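Local coordinates for putative type VI secretion protein (Escherichia coli, PDB 6SK0), which forms the trimeric VgrG spike of the type VI secretion system, which loads a phospholipase effector and probably punctures target cells, at residues Lys573-Asp578 and Thr619-Pro624; Asp578-Gln583 and Gly625-Ala630; Ile608-Arg613 and Ser648-Ile653. All coordinates share one frame; numbering follows the deposited sequence.

How the contacts relate
Two helices, 578-600 and 608-618, follow each other in the chain between strands 559-563 and 626-629, and the three contacts involve these helices or the loops beside them. Contact 1 is partly buried and joins the loop entering the first helix to the loop leaving the second. It adjoins contact 2, sharing D578, with their centres about 8 Å apart. Contact 2 is buried and sets the start of helix 578-600 against strand 626-629. Contact 3, also buried, lies about 16 Å from contact 2 between centres and joins the second helix to a later strand. Methionine and leucine dominate contact 1, a histidine ring contact 2, and a salt bridge contact 3.

Contact 1: Lys573-Asp578 and Thr619-Pro624; sequences KMLDMD and TDLTAP
Neither 573-578 nor 619-624 is a regular helix or strand; both are connections at helix ends. K573 to D576 form a type I turn, closed by the bond from D576 N to K573 O (3.2 Å), and M577 then takes the N-cap position of helix 578-600. T619 is the first residue to leave the preceding helix, and D620 and L621 both adopt positive phi, so the chain turns sharply there. The two backbones come nearest at L575 and D620, whose CA atoms are 6.3 Å apart.

M577 makes the largest contribution. Its CG sits in the crowded position between backbone N and carbonyl carbon (chi1 51°), and the chain bends again about its last torsion (chi3 75°), so that the thioether reaches the turn at D620. There the sulfur accepts a weak hydrogen bond: D620 N lies 3.2 Å from M577 SD, with an N-H...S angle of 145°. The terminal methyl lies between the D620 backbone and the leucine, and M577 CE packs on L621 CG at 3.9 Å. Beside it, L575 places one branch, CD1, 3.8 Å from D620 O. Its other branch, CD2, faces L621 CD1 more loosely, at 4.3 Å. A flexible, unbranched methionine suits this place because one residue can offer both a soft acceptor and an apolar methyl tip. D620 suits the exposed turn, its CB directed away from the other loop.

F561 of strand 559-563 touches L575, M577 and L621, while W551 of the third subunit packs on L575 and donates its indole N-H to L621 O. The chemistry is thus mainly apolar: the buried M577 thioether gives the D620 N-H a weak, polarisable acceptor, while its methyl and the two leucines, together with F561, make the apolar part.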
loop_
_atom_site.group_PDB
_atom_site.type_symbol
_atom_site.label_atom_id
_atom_site.label_comp_id
_atom_site.label_asym_id
_atom_site.label_seq_id
_atom_site.Cartn_x
_atom_site.Cartn_y
_atom_site.Cartn_z
ATOM N N LYS A 573 -0.496 27.570 14.320
ATOM C CA LYS A 573 -0.811 26.526 15.274
ATOM C C LYS A 573 0.142 25.352 15.117
ATOM O O LYS A 573 0.680 25.094 14.040
ATOM C CB LYS A 573 -2.251 26.061 15.102
ATOM C CG LYS A 573 -3.279 27.118 15.429
ATOM C CD LYS A 573 -2.858 27.940 16.626
ATOM C CE LYS A 573 -3.966 28.868 17.062
ATOM N NZ LYS A 573 -5.172 28.099 17.463
ATOM N N MET A 574 0.355 24.646 16.222
ATOM C CA MET A 574 1.187 23.454 16.200
ATOM C C MET A 574 0.620 22.401 15.253
ATOM O O MET A 574 1.371 21.706 14.565
ATOM C CB MET A 574 1.323 22.923 17.625
ATOM C CG MET A 574 1.633 21.461 17.768
ATOM S SD MET A 574 1.819 21.014 19.506
ATOM C CE MET A 574 1.565 19.252 19.434
ATOM N N LEU A 575 -0.704 22.297 15.175
ATOM C CA LEU A 575 -1.359 21.321 14.316
ATOM C C LEU A 575 -1.876 21.934 13.021
ATOM O O LEU A 575 -2.845 21.436 12.445
ATOM C CB LEU A 575 -2.494 20.637 15.069
ATOM C CG LEU A 575 -2.045 19.737 16.212
ATOM C CD1 LEU A 575 -3.239 19.050 16.816
ATOM C CD2 LEU A 575 -1.019 18.729 15.724
ATOM N N ASP A 576 -1.248 23.001 12.550
ATOM C CA ASP A 576 -1.620 23.618 11.284
ATOM C C ASP A 576 -1.299 22.652 10.150
ATOM O O ASP A 576 -0.131 22.369 9.875
ATOM C CB ASP A 576 -0.871 24.933 11.126
ATOM C CG ASP A 576 -1.764 26.134 11.307
ATOM O OD1 ASP A 576 -2.770 26.017 12.033
ATOM O OD2 ASP A 576 -1.441 27.212 10.763
ATOM N N MET A 577 -2.328 22.122 9.503
ATOM C CA MET A 577 -2.141 21.033 8.554
ATOM C C MET A 577 -2.951 21.271 7.290
ATOM O O MET A 577 -3.569 20.351 6.747
ATOM C CB MET A 577 -2.510 19.693 9.188
ATOM C CG MET A 577 -3.875 19.684 9.844
ATOM S SD MET A 577 -4.459 18.031 10.229
ATOM C CE MET A 577 -3.466 17.644 11.661
ATOM N N ASP A 578 -2.942 22.508 6.796
ATOM C CA ASP A 578 -3.796 22.869 5.669
ATOM C C ASP A 578 -3.470 22.057 4.423
ATOM O O ASP A 578 -4.375 21.565 3.746
ATOM C CB ASP A 578 -3.677 24.364 5.389
ATOM C CG ASP A 578 -4.442 25.199 6.386
ATOM O OD1 ASP A 578 -4.457 24.849 7.585
ATOM O OD2 ASP A 578 -5.011 26.231 5.980
ATOM N N THR A 619 -8.284 15.103 10.360
ATOM C CA THR A 619 -8.373 16.548 10.228
ATOM C C THR A 619 -8.267 17.184 11.600
ATOM O O THR A 619 -9.108 16.945 12.469
ATOM C CB THR A 619 -9.680 16.941 9.548
ATOM O OG1 THR A 619 -9.704 16.391 8.229
ATOM C CG2 THR A 619 -9.797 18.444 9.457
ATOM N N ASP A 620 -7.206 17.957 11.805
ATOM C CA ASP A 620 -6.856 18.552 13.089
ATOM C C ASP A 620 -6.618 17.512 14.172
ATOM O O ASP A 620 -6.557 17.863 15.350
ATOM C CB ASP A 620 -7.921 19.550 13.550
ATOM C CG ASP A 620 -8.438 20.397 12.421
ATOM O OD1 ASP A 620 -7.630 21.117 11.801
ATOM O OD2 ASP A 620 -9.649 20.331 12.135
ATOM N N LEU A 621 -6.479 16.242 13.795
ATOM C CA LEU A 621 -6.281 15.139 14.729
ATOM C C LEU A 621 -7.283 15.201 15.878
ATOM O O LEU A 621 -6.927 15.160 17.054
ATOM C CB LEU A 621 -4.838 15.108 15.239
ATOM C CG LEU A 621 -3.799 14.664 14.207
ATOM C CD1 LEU A 621 -2.371 14.810 14.726
ATOM C CD2 LEU A 621 -4.059 13.231 13.752
ATOM N N THR A 622 -8.563 15.313 15.520
ATOM C CA THR A 622 -9.616 15.311 16.525
ATOM C C THR A 622 -9.759 13.957 17.198
ATOM O O THR A 622 -10.312 13.878 18.296
ATOM C CB THR A 622 -10.946 15.736 15.904
ATOM O OG1 THR A 622 -11.289 14.844 14.840
ATOM C CG2 THR A 622 -10.840 17.143 15.361
ATOM N N ALA A 623 -9.279 12.898 16.567
ATOM C CA ALA A 623 -9.136 11.593 17.175
ATOM C C ALA A 623 -7.665 11.194 17.156
ATOM O O ALA A 623 -6.903 11.686 16.323
ATOM C CB ALA A 623 -9.981 10.546 16.441
ATOM N N PRO A 624 -7.223 10.334 18.072
ATOM C CA PRO A 624 -5.799 9.973 18.105
ATOM C C PRO A 624 -5.380 9.123 16.920
ATOM O O PRO A 624 -5.164 7.915 17.031
ATOM C CB PRO A 624 -5.659 9.207 19.424
ATOM C CG PRO A 624 -7.022 8.765 19.744
ATOM C CD PRO A 624 -7.937 9.817 19.246
#

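Contact 2: Asp578-Gln583 and Gly625-Ala630; sequences DEAIRQ and GMLLHA
In the intertwined trimeric beta-prism of the VgrG spike, the first turn and a half of helix 578-600 lies across strand 626-629 at nearly a right angle (99°), and the axes of the two short segments approach to 9.1 Å. The strand pairs in parallel with 559-563 of its own chain and with a strand of the second subunit, so the helix covers one side of a sheet that runs on across the interface.

The aromatic contacts centre on H629, whose CG is anti to the backbone N (chi1 175°), extending the ring toward the helix. A580 comes over one face: its CB makes an off-centre CH-pi contact, 4.0 Å from the H629 ring centroid. E579 C lies above the same face, toward the rim. Alanine suits this place, since its single methyl lets the ring settle close to the helix backbone. Q583, with CG anti to the carbonyl carbon, brings that methylene obliquely to within 3.7 Å of H629 NE2; the bend at chi2 turns the amide. H629 ND1 is hydrogen-bonded to D565, which would help to fix the ring's rotation.

Apolar packing continues on the A580 methyl, where A580 CB meets one branch of L627, CD2, at 3.8 Å. L627 in turn touches F561.

Ionic bonding runs along the helix. R582 grips E579 side-on with two nitrogens on one oxygen, the straighter bond joining R582 NE to E579 OE1 at 2.7 Å. Both donors approach from above the carboxylate plane. The bend at chi2 turns the carboxylate to R582, while E579 CG, anti to the backbone N, rests 3.4 Å from H629 CE1.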
loop_
_atom_site.group_PDB
_atom_site.type_symbol
_atom_site.label_atom_id
_atom_site.label_comp_id
_atom_site.label_asym_id
_atom_site.label_seq_id
_atom_site.Cartn_x
_atom_site.Cartn_y
_atom_site.Cartn_z
ATOM N N ASP A 578 -2.942 22.508 6.796
ATOM C CA ASP A 578 -3.796 22.869 5.669
ATOM C C ASP A 578 -3.470 22.057 4.423
ATOM O O ASP A 578 -4.375 21.565 3.746
ATOM C CB ASP A 578 -3.677 24.364 5.389
ATOM C CG ASP A 578 -4.442 25.199 6.386
ATOM O OD1 ASP A 578 -4.457 24.849 7.585
ATOM O OD2 ASP A 578 -5.011 26.231 5.980
ATOM N N GLU A 579 -2.188 21.891 4.108
ATOM C CA GLU A 579 -1.832 21.118 2.927
ATOM C C GLU A 579 -2.135 19.637 3.125
ATOM O O GLU A 579 -2.627 18.969 2.209
ATOM C CB GLU A 579 -0.364 21.336 2.576
ATOM C CG GLU A 579 0.062 20.704 1.260
ATOM C CD GLU A 579 -0.974 20.844 0.150
ATOM O OE1 GLU A 579 -1.433 21.974 -0.112
ATOM O OE2 GLU A 579 -1.321 19.820 -0.468
ATOM N N ALA A 580 -1.868 19.112 4.318
ATOM C CA ALA A 580 -2.228 17.732 4.608
ATOM C C ALA A 580 -3.737 17.532 4.533
ATOM O O ALA A 580 -4.211 16.498 4.050
ATOM C CB ALA A 580 -1.697 17.327 5.981
ATOM N N ILE A 581 -4.505 18.516 4.993
ATOM C CA ILE A 581 -5.956 18.414 4.925
ATOM C C ILE A 581 -6.425 18.456 3.479
ATOM O O ILE A 581 -7.344 17.731 3.093
ATOM C CB ILE A 581 -6.613 19.517 5.772
ATOM C CG1 ILE A 581 -6.534 19.162 7.255
ATOM C CG2 ILE A 581 -8.059 19.719 5.365
ATOM C CD1 ILE A 581 -6.942 20.284 8.157
ATOM N N ARG A 582 -5.808 19.305 2.660
ATOM C CA ARG A 582 -6.123 19.311 1.240
ATOM C C ARG A 582 -5.858 17.948 0.621
ATOM O O ARG A 582 -6.659 17.460 -0.179
ATOM C CB ARG A 582 -5.320 20.390 0.521
ATOM C CG ARG A 582 -5.949 21.760 0.576
ATOM C CD ARG A 582 -5.214 22.748 -0.307
ATOM N NE ARG A 582 -3.904 23.095 0.233
ATOM C CZ ARG A 582 -3.706 23.974 1.208
ATOM N NH1 ARG A 582 -4.736 24.601 1.759
ATOM N NH2 ARG A 582 -2.479 24.223 1.636
ATOM N N GLN A 583 -4.748 17.313 0.997
ATOM C CA GLN A 583 -4.464 15.974 0.493
ATOM C C GLN A 583 -5.521 14.973 0.939
ATOM O O GLN A 583 -5.986 14.156 0.139
ATOM C CB GLN A 583 -3.076 15.521 0.940
ATOM C CG GLN A 583 -1.938 16.265 0.282
ATOM C CD GLN A 583 -2.114 16.380 -1.214
ATOM O OE1 GLN A 583 -2.115 17.471 -1.772
ATOM N NE2 GLN A 583 -2.267 15.253 -1.868
ATOM N N GLY A 625 -5.283 9.767 15.764
ATOM C CA GLY A 625 -4.738 9.151 14.581
ATOM C C GLY A 625 -3.291 9.543 14.368
ATOM O O GLY A 625 -2.642 10.160 15.211
ATOM N N MET A 626 -2.784 9.171 13.211
ATOM C CA MET A 626 -1.443 9.539 12.812
ATOM C C MET A 626 -1.502 10.068 11.397
ATOM O O MET A 626 -2.023 9.403 10.498
ATOM C CB MET A 626 -0.491 8.360 12.906
ATOM C CG MET A 626 0.952 8.765 13.001
ATOM S SD MET A 626 2.012 7.336 13.164
ATOM C CE MET A 626 2.086 6.897 11.453
ATOM N N LEU A 627 -0.990 11.267 11.209
ATOM C CA LEU A 627 -0.984 11.922 9.916
ATOM C C LEU A 627 0.462 12.175 9.527
ATOM O O LEU A 627 1.168 12.935 10.193
ATOM C CB LEU A 627 -1.790 13.214 9.958
ATOM C CG LEU A 627 -1.903 13.988 8.653
ATOM C CD1 LEU A 627 -2.436 13.106 7.539
ATOM C CD2 LEU A 627 -2.791 15.188 8.869
ATOM N N LEU A 628 0.901 11.513 8.470
ATOM C CA LEU A 628 2.205 11.738 7.876
ATOM C C LEU A 628 1.993 12.479 6.571
ATOM O O LEU A 628 1.309 11.981 5.672
ATOM C CB LEU A 628 2.941 10.425 7.637
ATOM C CG LEU A 628 2.940 9.408 8.775
ATOM C CD1 LEU A 628 3.751 8.203 8.370
ATOM C CD2 LEU A 628 3.493 10.010 10.035
ATOM N N HIS A 629 2.555 13.669 6.476
ATOM C CA HIS A 629 2.423 14.456 5.267
ATOM C C HIS A 629 3.756 15.081 4.912
ATOM O O HIS A 629 4.443 15.623 5.778
ATOM C CB HIS A 629 1.369 15.546 5.409
ATOM C CG HIS A 629 1.304 16.441 4.222
ATOM N ND1 HIS A 629 1.890 17.683 4.198
ATOM C CD2 HIS A 629 0.778 16.248 2.992
ATOM C CE1 HIS A 629 1.704 18.229 3.012
ATOM N NE2 HIS A 629 1.029 17.381 2.264
ATOM N N ALA A 630 4.112 15.002 3.638
ATOM C CA ALA A 630 5.266 15.683 3.129
ATOM C C ALA A 630 4.825 16.280 1.801
ATOM O O ALA A 630 4.136 15.608 1.025
ATOM C CB ALA A 630 6.477 14.770 2.942
#

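Contact 3: Ile608-Arg613 and Ser648-Ile653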
loop_
_atom_site.group_PDB
_atom_site.type_symbol
_atom_site.label_atom_id
_atom_site.label_comp_id
_atom_site.label_asym_id
_atom_site.label_seq_id
_atom_site.Cartn_x
_atom_site.Cartn_y
_atom_site.Cartn_z
ATOM N N ILE A 608 -16.256 3.595 1.574
ATOM C CA ILE A 608 -16.129 5.036 1.732
ATOM C C ILE A 608 -16.300 5.435 3.188
ATOM O O ILE A 608 -15.668 6.385 3.648
ATOM C CB ILE A 608 -17.131 5.768 0.822
ATOM C CG1 ILE A 608 -16.752 5.578 -0.645
ATOM C CG2 ILE A 608 -17.195 7.243 1.157
ATOM C CD1 ILE A 608 -15.330 5.964 -0.962
ATOM N N SER A 609 -17.122 4.705 3.938
ATOM C CA SER A 609 -17.485 5.116 5.290
ATOM C C SER A 609 -16.259 5.262 6.185
ATOM O O SER A 609 -16.083 6.286 6.851
ATOM C CB SER A 609 -18.466 4.110 5.883
ATOM O OG SER A 609 -18.618 4.310 7.267
ATOM N N CYS A 610 -15.407 4.242 6.221
ATOM C CA CYS A 610 -14.246 4.296 7.098
ATOM C C CYS A 610 -13.239 5.341 6.639
ATOM O O CYS A 610 -12.560 5.935 7.469
ATOM C CB CYS A 610 -13.597 2.919 7.198
ATOM S SG CYS A 610 -12.462 2.554 5.872
ATOM N N GLN A 611 -13.158 5.614 5.338
ATOM C CA GLN A 611 -12.253 6.656 4.865
ATOM C C GLN A 611 -12.780 8.049 5.192
ATOM O O GLN A 611 -12.006 8.948 5.524
ATOM C CB GLN A 611 -12.010 6.496 3.366
ATOM C CG GLN A 611 -11.238 5.237 2.995
ATOM C CD GLN A 611 -9.872 5.155 3.657
ATOM O OE1 GLN A 611 -9.202 6.161 3.851
ATOM N NE2 GLN A 611 -9.456 3.950 4.002
ATOM N N GLN A 612 -14.094 8.246 5.105
ATOM C CA GLN A 612 -14.691 9.504 5.537
ATOM C C GLN A 612 -14.491 9.712 7.031
ATOM O O GLN A 612 -14.152 10.814 7.483
ATOM C CB GLN A 612 -16.176 9.510 5.177
ATOM C CG GLN A 612 -16.876 10.813 5.415
ATOM C CD GLN A 612 -16.953 11.653 4.170
ATOM O OE1 GLN A 612 -17.056 11.137 3.062
ATOM N NE2 GLN A 612 -16.895 12.957 4.345
ATOM N N ARG A 613 -14.675 8.651 7.811
ATOM C CA ARG A 613 -14.397 8.717 9.236
ATOM C C ARG A 613 -12.925 9.006 9.499
ATOM O O ARG A 613 -12.588 9.738 10.430
ATOM C CB ARG A 613 -14.823 7.411 9.892
ATOM C CG ARG A 613 -14.769 7.392 11.393
ATOM C CD ARG A 613 -15.660 6.288 11.944
ATOM N NE ARG A 613 -15.403 4.991 11.320
ATOM C CZ ARG A 613 -16.170 4.442 10.381
ATOM N NH1 ARG A 613 -17.242 5.080 9.940
ATOM N NH2 ARG A 613 -15.857 3.261 9.875
ATOM N N SER A 648 -9.574 -3.518 11.754
ATOM C CA SER A 648 -11.021 -3.586 11.681
ATOM C C SER A 648 -11.611 -2.817 10.519
ATOM O O SER A 648 -12.798 -2.978 10.234
ATOM C CB SER A 648 -11.649 -3.059 12.978
ATOM O OG SER A 648 -11.209 -3.802 14.090
ATOM N N GLU A 649 -10.829 -1.995 9.845
ATOM C CA GLU A 649 -11.365 -1.103 8.837
ATOM C C GLU A 649 -10.613 -1.309 7.539
ATOM O O GLU A 649 -9.951 -2.328 7.353
ATOM C CB GLU A 649 -11.288 0.348 9.300
ATOM C CG GLU A 649 -12.040 0.584 10.580
ATOM C CD GLU A 649 -12.544 1.999 10.725
ATOM O OE1 GLU A 649 -11.914 2.925 10.183
ATOM O OE2 GLU A 649 -13.585 2.185 11.381
ATOM N N SER A 650 -10.738 -0.370 6.627
ATOM C CA SER A 650 -10.195 -0.550 5.300
ATOM C C SER A 650 -8.836 0.116 5.149
ATOM O O SER A 650 -8.501 1.069 5.852
ATOM C CB SER A 650 -11.163 -0.009 4.254
ATOM O OG SER A 650 -12.257 -0.885 4.108
ATOM N N VAL A 651 -8.053 -0.415 4.230
ATOM C CA VAL A 651 -6.850 0.236 3.748
ATOM C C VAL A 651 -7.196 0.873 2.416
ATOM O O VAL A 651 -7.609 0.186 1.475
ATOM C CB VAL A 651 -5.686 -0.758 3.617
ATOM C CG1 VAL A 651 -4.501 -0.102 2.955
ATOM C CG2 VAL A 651 -5.315 -1.316 4.981
ATOM N N GLY A 652 -7.064 2.191 2.343
ATOM C CA GLY A 652 -7.336 2.939 1.135
ATOM C C GLY A 652 -6.044 3.472 0.541
ATOM O O GLY A 652 -5.266 4.139 1.219
ATOM N N ILE A 653 -5.829 3.155 -0.724
ATOM C CA ILE A 653 -4.715 3.684 -1.489
ATOM C C ILE A 653 -5.296 4.537 -2.599
ATOM O O ILE A 653 -6.064 4.044 -3.431
ATOM C CB ILE A 653 -3.821 2.570 -2.045
ATOM C CG1 ILE A 653 -3.266 1.734 -0.898
ATOM C CG2 ILE A 653 -2.708 3.152 -2.885
ATOM C CD1 ILE A 653 -2.599 0.488 -1.338
#
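The start of helix 608-618 lies against the loop residues E649 and S650 and the first residues of strand 651-655, coming nearest at C610 and E649, whose CA atoms are 6.4 Å apart.

R613 and E649 form the salt bridge of the contact. The arginine leaves the helix with CG anti to the backbone N, then bends at chi3, bringing the edge of its guanidinium to one carboxylate oxygen. R613 NH2 donates to E649 OE2 at 2.9 Å in a nearly straight bond (160°), supported by a weak one from R613 NE. The acceptor lies in the guanidinium plane, yet the donor stands above the carboxylate plane, the two groups being turned 76° apart. One helical turn back, S609 OG takes the bond from R613 NH1 (3.1 Å), steadying the group's rotation. E649 OE2 also pairs with R640 of the third subunit, so one carboxylate probably offsets two neighbouring positive charges.

C610, with SG in the crowded position (chi1 84°), is small enough to fit the loop closely: its SG lies 3.3 Å from S650 CB and accepts a weak hydrogen bond from S650 N. C610 CB rests against E649 OE1. The hydroxyl of S650 is held by D607, the residue preceding 608-613.

Q611, bent at chi2, brings its NE2 to 3.4 Å from G652 N; both are donors, so they do not bond. Glycine, with no side chain, permits this closeness. Q611 NE2 donates to L642 O, and its OE1 accepts from R643 NE, both of the third subunit. V651 to I653 pair in parallel ladders with both other subunits, the intersubunit strand pairing characteristic of the trimeric beta-prism in VgrG spikes.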